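Long-range contacts in sugar fermentation stimulation protein homolog (Pyrococcus furiosus, PDB 4DA2), which probably binds DNA and may act as a nuclease, joining an OB domain to a calcium-binding PD-(D/E)xK domain: residues F11-F15 and L25-K29; T40-N44 and P146-S150; R51-T56 and I66-E71; I175-P179 and L211-M215. The protein carries 1 engineered substitution. One frame throughout, in Å; residues are numbered along the deposited sequence.

Contact 1: residues F11-F15 and L25-K29; sequences FPCIF and LVRIK
Residues 11-15 run as an extended strand against 25-28, antiparallel but strongly twisted: their N-to-C directions lie 132° apart, the axes 4.5 Å apart at closest. Phe11 (chi1 m) starts the strand; its CA-to-CB bond points toward 25-29, but the ring ends farther off, touching Tyr65 and Pro57, and Pro12 follows at the exposed surface. Cys13, chi1 p, sits opposite Ile28 (CA-CA 4.8 Å); its CB lies 3.6 Å from Ile28 CG1 and its SG 3.8 Å from Val26 CB. These are the first two strands of the N-terminal OB-fold barrel, joined as a beta hairpin, and Cys13 and Val26 turn inward with Phe15. Ile14 and Arg27 form the hydrogen-bonded pair, Ile14 N to Arg27 O and Arg27 N to Ile14 O both 2.8 Å; on the outer face Ile14 CD1 (chi1 m, chi2 t) meets Arg27 CG at 4.1 Å. Phe15 pairs with Val26 without hydrogen bonds, CA-CA 4.5 Å, and its t rotamer brings CD1 to 4.2 Å from Val26 CG1, beside Leu67 and Met47.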
# COMPACT_ATOMS: atom_id res chain seq x y z
N PHE A 11 9.23 -17.49 1.68
CA PHE A 11 10.33 -18.07 0.89
C PHE A 11 11.18 -17.00 0.20
O PHE A 11 10.66 -16.25 -0.62
CB PHE A 11 9.78 -19.05 -0.18
CG PHE A 11 8.99 -20.20 0.40
CD1 PHE A 11 9.54 -21.03 1.38
CD2 PHE A 11 7.70 -20.47 -0.07
CE1 PHE A 11 8.81 -22.10 1.91
CE2 PHE A 11 6.97 -21.54 0.46
CZ PHE A 11 7.53 -22.36 1.45
N PRO A 12 12.49 -16.93 0.53
CA PRO A 12 13.36 -16.07 -0.29
C PRO A 12 13.39 -16.63 -1.72
O PRO A 12 13.26 -17.84 -1.91
CB PRO A 12 14.74 -16.20 0.38
CG PRO A 12 14.67 -17.44 1.19
CD PRO A 12 13.23 -17.64 1.59
N CYS A 13 13.53 -15.74 -2.70
CA CYS A 13 13.56 -16.13 -4.10
C CYS A 13 14.42 -15.12 -4.84
O CYS A 13 14.74 -14.05 -4.29
CB CYS A 13 12.13 -16.19 -4.67
SG CYS A 13 11.32 -14.56 -4.80
N ILE A 14 14.83 -15.47 -6.05
CA ILE A 14 15.52 -14.54 -6.93
C ILE A 14 14.54 -14.06 -7.98
O ILE A 14 13.93 -14.87 -8.68
CB ILE A 14 16.78 -15.17 -7.61
CG1 ILE A 14 17.73 -15.74 -6.55
CG2 ILE A 14 17.46 -14.12 -8.54
CD1 ILE A 14 18.80 -16.69 -7.10
N PHE A 15 14.41 -12.74 -8.09
CA PHE A 15 13.57 -12.19 -9.13
C PHE A 15 14.24 -12.35 -10.48
O PHE A 15 15.40 -11.98 -10.65
CB PHE A 15 13.24 -10.72 -8.88
CG PHE A 15 12.27 -10.16 -9.86
CD1 PHE A 15 10.92 -10.47 -9.77
CD2 PHE A 15 12.70 -9.35 -10.91
CE1 PHE A 15 9.99 -9.98 -10.73
CE2 PHE A 15 11.79 -8.85 -11.85
CZ PHE A 15 10.44 -9.17 -11.76
N LEU A 25 8.27 -14.01 -12.95
CA LEU A 25 9.00 -15.27 -12.76
C LEU A 25 10.11 -15.08 -11.73
O LEU A 25 10.86 -14.09 -11.79
CB LEU A 25 9.58 -15.77 -14.09
CG LEU A 25 8.59 -16.08 -15.20
CD1 LEU A 25 9.28 -16.42 -16.50
CD2 LEU A 25 7.63 -17.22 -14.75
N VAL A 26 10.22 -16.04 -10.81
CA VAL A 26 11.23 -16.03 -9.77
C VAL A 26 11.88 -17.42 -9.69
O VAL A 26 11.28 -18.42 -10.10
CB VAL A 26 10.62 -15.67 -8.36
CG1 VAL A 26 9.89 -14.31 -8.43
CG2 VAL A 26 9.70 -16.75 -7.87
N ARG A 27 13.07 -17.47 -9.12
CA ARG A 27 13.73 -18.72 -8.82
C ARG A 27 13.60 -18.98 -7.32
O ARG A 27 13.99 -18.15 -6.52
CB ARG A 27 15.20 -18.67 -9.26
CG ARG A 27 16.18 -19.53 -8.48
CD ARG A 27 16.68 -20.71 -9.29
NE ARG A 27 16.96 -20.37 -10.68
CZ ARG A 27 16.66 -21.17 -11.70
NH1 ARG A 27 16.05 -22.32 -11.46
NH2 ARG A 27 16.92 -20.80 -12.95
N ILE A 28 13.04 -20.13 -6.99
CA ILE A 28 12.99 -20.64 -5.64
C ILE A 28 13.70 -21.99 -5.63
O ILE A 28 13.17 -22.97 -6.15
CB ILE A 28 11.54 -20.82 -5.13
CG1 ILE A 28 10.78 -19.48 -5.12
CG2 ILE A 28 11.56 -21.45 -3.76
CD1 ILE A 28 9.25 -19.62 -5.03
N LYS A 29 14.91 -22.02 -5.06
CA LYS A 29 15.74 -23.23 -5.06
C LYS A 29 16.02 -23.68 -6.50
O LYS A 29 16.52 -22.90 -7.32
CB LYS A 29 15.08 -24.36 -4.24
CG LYS A 29 14.73 -24.01 -2.80
CD LYS A 29 15.92 -24.17 -1.87
CE LYS A 29 15.59 -23.75 -0.45
NZ LYS A 29 14.66 -24.68 0.23

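Contact 2: residues T40-N44 and P146-S150; sequences TGRLN and PDCPS
Two loops meet here without regular secondary structure, coming closest in backbone at Gly41 and Asp147, CA-CA 6.1 Å. A cis peptide precedes Pro146, and Asp147 after it points its CA-to-CB bond at the 40-44 loop. With chi1 p (71°) and chi2 near 12°, its carboxylate takes two consecutive backbone amides: Arg42 N donates to Asp147 OD1 at 3.0 Å and Leu43 N to Asp147 OD2 at 2.9 Å. The helical conformation of Arg42 (-72/-34) turns both NH groups to the same side; Leu43 (46/39) then takes the chain onward. Gly41 CA comes within 3.6 Å of Asp147 OD1; a CB on Gly41 would lie tight against OD2. Arg42 starts from chi1 m and then extends through t, t, laying NE 3.2 Å from Cys148 CB; Cys148 itself is p. Leu43 (chi1 m, chi2 -26°) starts away from 146-150, but CD1 returns to 3.9 Å from Asp147 OD2 and its side chain packs on Val136. A water bridges Thr40 O and Pro149 O weakly, 3.5 Å from each. Ser150, chi1 t, N-caps helix 151-165 through Gly153 N. The arrangement is a surface contact between domains, a PD-(D/E)xK-domain aspartate accepting hydrogen bonds from consecutive backbone amides of an OB-domain loop.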
# COMPACT_ATOMS: atom_id res chain seq x y z
N THR A 40 0.12 -2.37 -9.29
CA THR A 40 0.00 -1.91 -10.68
C THR A 40 1.09 -0.91 -11.01
O THR A 40 1.20 -0.46 -12.16
CB THR A 40 -1.38 -1.29 -10.98
OG1 THR A 40 -1.68 -0.27 -10.00
CG2 THR A 40 -2.47 -2.36 -10.97
N GLY A 41 1.90 -0.57 -10.00
CA GLY A 41 3.07 0.28 -10.20
C GLY A 41 4.16 -0.34 -11.07
O GLY A 41 4.17 -1.56 -11.31
N ARG A 42 5.09 0.49 -11.54
CA ARG A 42 6.19 -0.04 -12.35
C ARG A 42 7.15 -0.82 -11.50
O ARG A 42 7.72 -1.81 -11.96
CB ARG A 42 6.94 1.07 -13.11
CG ARG A 42 6.02 1.92 -13.94
CD ARG A 42 6.69 2.54 -15.15
NE ARG A 42 5.69 3.33 -15.86
CZ ARG A 42 5.82 3.80 -17.09
NH1 ARG A 42 6.92 3.57 -17.81
NH2 ARG A 42 4.83 4.51 -17.61
N LEU A 43 7.33 -0.38 -10.25
CA LEU A 43 8.30 -0.98 -9.33
C LEU A 43 9.65 -1.20 -10.01
O LEU A 43 10.31 -2.22 -9.78
CB LEU A 43 7.77 -2.29 -8.73
CG LEU A 43 6.59 -2.37 -7.76
CD1 LEU A 43 6.40 -1.09 -6.97
CD2 LEU A 43 5.32 -2.76 -8.50
N ASN A 44 10.06 -0.25 -10.84
CA ASN A 44 11.33 -0.34 -11.58
C ASN A 44 12.57 -0.54 -10.72
O ASN A 44 13.50 -1.23 -11.12
CB ASN A 44 11.52 0.88 -12.49
CG ASN A 44 10.99 0.65 -13.89
OD1 ASN A 44 11.02 -0.47 -14.41
ND2 ASN A 44 10.52 1.72 -14.52
N PRO A 146 2.77 8.42 -6.87
CA PRO A 146 2.88 7.04 -7.36
C PRO A 146 4.21 6.93 -8.09
O PRO A 146 4.95 7.92 -8.12
CB PRO A 146 1.73 6.96 -8.36
CG PRO A 146 1.70 8.32 -8.95
CD PRO A 146 2.09 9.29 -7.84
N ASP A 147 4.53 5.79 -8.70
CA ASP A 147 5.78 5.74 -9.47
C ASP A 147 5.62 5.93 -10.98
O ASP A 147 6.60 5.92 -11.73
CB ASP A 147 6.64 4.51 -9.11
CG ASP A 147 6.05 3.22 -9.61
OD1 ASP A 147 5.11 3.26 -10.43
OD2 ASP A 147 6.55 2.15 -9.18
N CYS A 148 4.38 6.10 -11.40
CA CYS A 148 4.03 6.36 -12.78
C CYS A 148 2.57 6.81 -12.75
O CYS A 148 1.91 6.66 -11.73
CB CYS A 148 4.19 5.09 -13.63
SG CYS A 148 3.04 3.78 -13.24
N PRO A 149 2.06 7.36 -13.87
CA PRO A 149 0.69 7.87 -13.90
C PRO A 149 -0.33 6.81 -13.54
O PRO A 149 -0.19 5.65 -13.94
CB PRO A 149 0.53 8.32 -15.34
CG PRO A 149 1.91 8.71 -15.73
CD PRO A 149 2.78 7.68 -15.12
N SER A 150 -1.33 7.20 -12.76
CA SER A 150 -2.39 6.31 -12.32
C SER A 150 -3.71 7.02 -12.57
O SER A 150 -4.05 7.98 -11.87
CB SER A 150 -2.24 5.94 -10.85
OG SER A 150 -3.29 5.06 -10.42
O HOH W 1 -0.58 2.50 -12.56

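Contact 3: residues R51-T56 and I66-E71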
# COMPACT_ATOMS: atom_id res chain seq x y z
N ARG A 51 17.64 -9.60 -8.06
CA ARG A 51 17.22 -9.07 -6.74
C ARG A 51 16.51 -10.11 -5.92
O ARG A 51 15.76 -10.93 -6.46
CB ARG A 51 16.30 -7.86 -6.95
CG ARG A 51 17.00 -6.60 -7.45
CD ARG A 51 17.66 -5.86 -6.29
NE ARG A 51 17.95 -4.46 -6.60
CZ ARG A 51 19.02 -4.03 -7.26
NH1 ARG A 51 19.94 -4.89 -7.68
NH2 ARG A 51 19.17 -2.74 -7.50
N ILE A 52 16.74 -10.10 -4.61
CA ILE A 52 16.09 -11.05 -3.72
C ILE A 52 14.68 -10.58 -3.39
O ILE A 52 14.49 -9.48 -2.89
CB ILE A 52 16.90 -11.23 -2.42
CG1 ILE A 52 18.36 -11.61 -2.73
CG2 ILE A 52 16.22 -12.26 -1.52
CD1 ILE A 52 18.53 -12.85 -3.66
N GLY A 53 13.69 -11.43 -3.68
CA GLY A 53 12.29 -11.21 -3.28
C GLY A 53 11.90 -12.22 -2.22
O GLY A 53 12.69 -13.08 -1.83
N TYR A 54 10.67 -12.09 -1.74
CA TYR A 54 10.09 -12.99 -0.75
C TYR A 54 8.71 -13.37 -1.23
O TYR A 54 7.92 -12.49 -1.58
CB TYR A 54 10.07 -12.35 0.64
CG TYR A 54 11.47 -12.27 1.16
CD1 TYR A 54 12.02 -13.29 1.93
CD2 TYR A 54 12.28 -11.20 0.79
CE1 TYR A 54 13.37 -13.20 2.36
CE2 TYR A 54 13.58 -11.10 1.21
CZ TYR A 54 14.12 -12.08 1.98
OH TYR A 54 15.45 -11.89 2.32
N CYS A 55 8.44 -14.69 -1.29
CA CYS A 55 7.16 -15.22 -1.75
C CYS A 55 6.43 -15.97 -0.63
O CYS A 55 7.07 -16.37 0.34
CB CYS A 55 7.37 -16.21 -2.92
SG CYS A 55 7.69 -15.42 -4.49
N THR A 56 5.12 -16.09 -0.75
CA THR A 56 4.34 -16.99 0.11
C THR A 56 3.40 -17.83 -0.77
O THR A 56 3.00 -17.37 -1.84
CB THR A 56 3.57 -16.23 1.21
OG1 THR A 56 3.19 -17.16 2.23
CG2 THR A 56 2.33 -15.51 0.66
N ILE A 66 2.69 -15.97 -4.29
CA ILE A 66 2.54 -14.52 -4.34
C ILE A 66 3.90 -13.90 -4.03
O ILE A 66 4.55 -14.27 -3.03
CB ILE A 66 1.49 -14.04 -3.31
CG1 ILE A 66 0.16 -14.76 -3.52
CG2 ILE A 66 1.26 -12.53 -3.43
CD1 ILE A 66 -0.71 -14.68 -2.32
N LEU A 67 4.35 -12.99 -4.90
CA LEU A 67 5.57 -12.22 -4.61
C LEU A 67 5.18 -11.05 -3.68
O LEU A 67 4.57 -10.07 -4.14
CB LEU A 67 6.19 -11.71 -5.91
CG LEU A 67 7.42 -10.80 -5.87
CD1 LEU A 67 8.57 -11.48 -5.11
CD2 LEU A 67 7.81 -10.45 -7.30
N LEU A 68 5.50 -11.16 -2.39
CA LEU A 68 5.03 -10.19 -1.40
C LEU A 68 5.85 -8.93 -1.31
O LEU A 68 5.32 -7.87 -0.95
CB LEU A 68 4.95 -10.79 -0.00
CG LEU A 68 4.05 -12.01 0.18
CD1 LEU A 68 4.27 -12.48 1.57
CD2 LEU A 68 2.58 -11.63 -0.08
N GLY A 69 7.14 -9.06 -1.58
CA GLY A 69 8.10 -8.01 -1.38
C GLY A 69 9.53 -8.31 -1.79
O GLY A 69 9.83 -9.37 -2.34
N PHE A 70 10.41 -7.35 -1.50
CA PHE A 70 11.80 -7.44 -1.86
C PHE A 70 12.71 -7.08 -0.68
O PHE A 70 12.34 -6.31 0.22
CB PHE A 70 12.10 -6.49 -3.03
CG PHE A 70 11.55 -6.95 -4.35
CD1 PHE A 70 12.37 -7.64 -5.24
CD2 PHE A 70 10.22 -6.70 -4.72
CE1 PHE A 70 11.89 -8.09 -6.47
CE2 PHE A 70 9.73 -7.14 -5.97
CZ PHE A 70 10.57 -7.83 -6.83
N GLU A 71 13.92 -7.61 -0.72
CA GLU A 71 14.90 -7.29 0.29
C GLU A 71 15.19 -5.82 0.15
O GLU A 71 15.34 -5.30 -0.97
CB GLU A 71 16.18 -8.13 0.05
CG GLU A 71 17.30 -7.92 1.09
CD GLU A 71 18.12 -6.63 0.92
OE1 GLU A 71 18.16 -6.09 -0.21
OE2 GLU A 71 18.72 -6.17 1.93
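A classic beta bulge interrupts the antiparallel hairpin that strands 52-57 and 65-72 build in the OB domain. Leu68 and Gly69 both face Tyr54: Tyr54 N donates to Gly69 O and Leu68 N to Tyr54 O, each at 2.9 Å. The register therefore slips by one, from Gly53-Phe70 and Tyr54-Gly69 to Cys55-Leu67 and Thr56-Ile66. Beyond the bulge, Thr56 N to Ile66 O (3.0 Å) and Ile66 N to Thr56 O (2.8 Å) close a regular pair; at the other end Glu71 N reaches Ile52 O at 2.9 Å. Gly53 fits closely, since a CB there would clash with Leu67 CD1. On the face of Cys55, Leu67 and Phe70, Cys55 SG lies 4.1 Å from Leu67 CD1, and Cys13, Phe15 and Ala35 join this interior, while the Phe70 ring meets that of Phe46. The opposite face carries Tyr54, whose ring edge comes to Glu71 with CE2 4.1 Å from CB, and Thr56, with CG2 3.7 Å from Leu68 CD1; Thr56 OG1 is hydrogen-bonded to Pro9 O. Strand 52-57 also pairs with 11-18, and strand 65-72 with 31-36, so the bulged hairpin is part of the curled beta sheet typical of an OB barrel.

Contact 4: residues I175-P179 and L211-M215; sequences IGALP and LGLHM
Leu213, Ile175 and Leu211 bury the most surface where strand 169-176 ends beside strand 207-215. The pairing is parallel, Ile175 opposite Leu211 (CA-CA 5.2 Å) and Gly176 opposite Gly212 (4.8 Å), and two backbone hydrogen bonds fix it: Gly176 N to Leu211 O at 2.7 Å and Leu213 N to Gly176 O at 3.0 Å. Ile175 takes chi1 m, chi2 m, which brings CD1 to 3.9 Å from Leu211 CD1 (Leu211 m, t), while Ile175 CG2 touches Leu213 CD1 at 4.1 Å. Leu213 (m, p) is extended at -143/154 and lies alongside the chain as it leaves the strand; its CB is 4.4 Å from Ala177 CB, and Ala177 CA makes a CA-H...O contact to Leu213 O at 3.1 Å. Gly176 (-84/70) is the centre of an inverse gamma turn, with a weak hydrogen bond from Ala177 N to Ile175 O at 3.0 Å, and here regular pairing stops. Pro179 then packs its CB 4.1 Å from His214 CB; the imidazole (chi1 p) leads away, NE2 hydrogen-bonded to Glu216 and ND1 to Arg224. Both strands belong to the central sheet of the PD-(D/E)xK domain, strand 127-139 flanking 169-176 and strand 220-229 flanking 207-215. Helix 81-93 covers the leucine-isoleucine face through Gln84, Ala87 and Ile91, and strand 75-78 packs on the loop after Gly176.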
# COMPACT_ATOMS: atom_id res chain seq x y z
N ILE A 175 0.47 3.88 2.41
CA ILE A 175 1.16 2.81 3.11
C ILE A 175 2.62 2.80 2.65
O ILE A 175 2.95 2.27 1.56
CB ILE A 175 0.47 1.43 2.86
CG1 ILE A 175 -1.04 1.52 3.18
CG2 ILE A 175 1.15 0.36 3.69
CD1 ILE A 175 -1.38 1.89 4.65
N GLY A 176 3.47 3.42 3.46
CA GLY A 176 4.92 3.52 3.21
C GLY A 176 5.56 2.25 3.72
O GLY A 176 6.27 2.24 4.74
N ALA A 177 5.27 1.16 3.01
CA ALA A 177 5.74 -0.18 3.38
C ALA A 177 7.20 -0.44 3.00
O ALA A 177 7.53 -1.53 2.47
CB ALA A 177 4.83 -1.27 2.78
N LEU A 178 8.06 0.55 3.27
CA LEU A 178 9.51 0.45 3.07
C LEU A 178 10.15 0.61 4.44
O LEU A 178 9.70 1.44 5.22
CB LEU A 178 10.01 1.67 2.26
CG LEU A 178 9.66 1.85 0.79
CD1 LEU A 178 10.22 3.16 0.32
CD2 LEU A 178 10.17 0.72 -0.07
N PRO A 179 11.24 -0.13 4.71
CA PRO A 179 12.01 0.18 5.91
C PRO A 179 12.74 1.52 5.72
O PRO A 179 12.91 1.99 4.57
CB PRO A 179 13.03 -0.97 5.99
CG PRO A 179 13.22 -1.37 4.53
CD PRO A 179 11.86 -1.21 3.91
N LEU A 211 1.67 5.94 6.72
CA LEU A 211 2.14 5.01 7.73
C LEU A 211 3.40 4.30 7.30
O LEU A 211 3.52 3.93 6.15
CB LEU A 211 1.07 3.96 7.98
CG LEU A 211 -0.36 4.46 8.24
CD1 LEU A 211 -1.31 3.25 8.33
CD2 LEU A 211 -0.41 5.29 9.52
N GLY A 212 4.34 4.12 8.23
CA GLY A 212 5.56 3.36 7.94
C GLY A 212 5.40 1.92 8.36
O GLY A 212 4.98 1.62 9.49
N LEU A 213 5.73 1.00 7.44
CA LEU A 213 5.61 -0.42 7.68
C LEU A 213 6.76 -1.12 7.00
O LEU A 213 7.34 -0.58 6.05
CB LEU A 213 4.30 -0.97 7.09
CG LEU A 213 3.00 -0.73 7.85
CD1 LEU A 213 2.43 0.67 7.57
CD2 LEU A 213 2.02 -1.79 7.45
N HIS A 214 7.12 -2.29 7.51
CA HIS A 214 8.03 -3.21 6.83
C HIS A 214 7.75 -4.61 7.35
O HIS A 214 6.97 -4.82 8.31
CB HIS A 214 9.51 -2.79 7.00
CG HIS A 214 10.01 -2.94 8.40
ND1 HIS A 214 10.00 -1.90 9.31
CD2 HIS A 214 10.50 -4.01 9.07
CE1 HIS A 214 10.47 -2.31 10.47
NE2 HIS A 214 10.78 -3.59 10.36
N MET A 215 8.39 -5.60 6.71
CA MET A 215 8.33 -6.97 7.14
C MET A 215 9.77 -7.39 7.46
O MET A 215 10.71 -6.97 6.76
CB MET A 215 7.73 -7.84 6.05
CG MET A 215 7.57 -9.32 6.46
SD MET A 215 6.44 -10.27 5.37
CE MET A 215 7.18 -10.11 3.77

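Overall arrangement
Contacts 1 and 3 share one OB-domain sheet, their centres 8 Å apart: strands 11-18 and 52-57 are neighbours, with Phe11 N 2.8 Å from Cys55 O and Cys13 SG 3.7 Å from Cys55 SG. Both are partly buried antiparallel hairpins with apolar interiors, but only contact 3 is bulged. Contact 4 is the fully buried one, a parallel pairing in the other domain, its nearest atoms about 4 Å from contact 3. Contact 2 lies at the surface and links the two domains, replacing strand pairing with a carboxylate hydrogen-bonded to backbone amides; along the chain its segments are separated by 101 residues, contact 3 falling within that span.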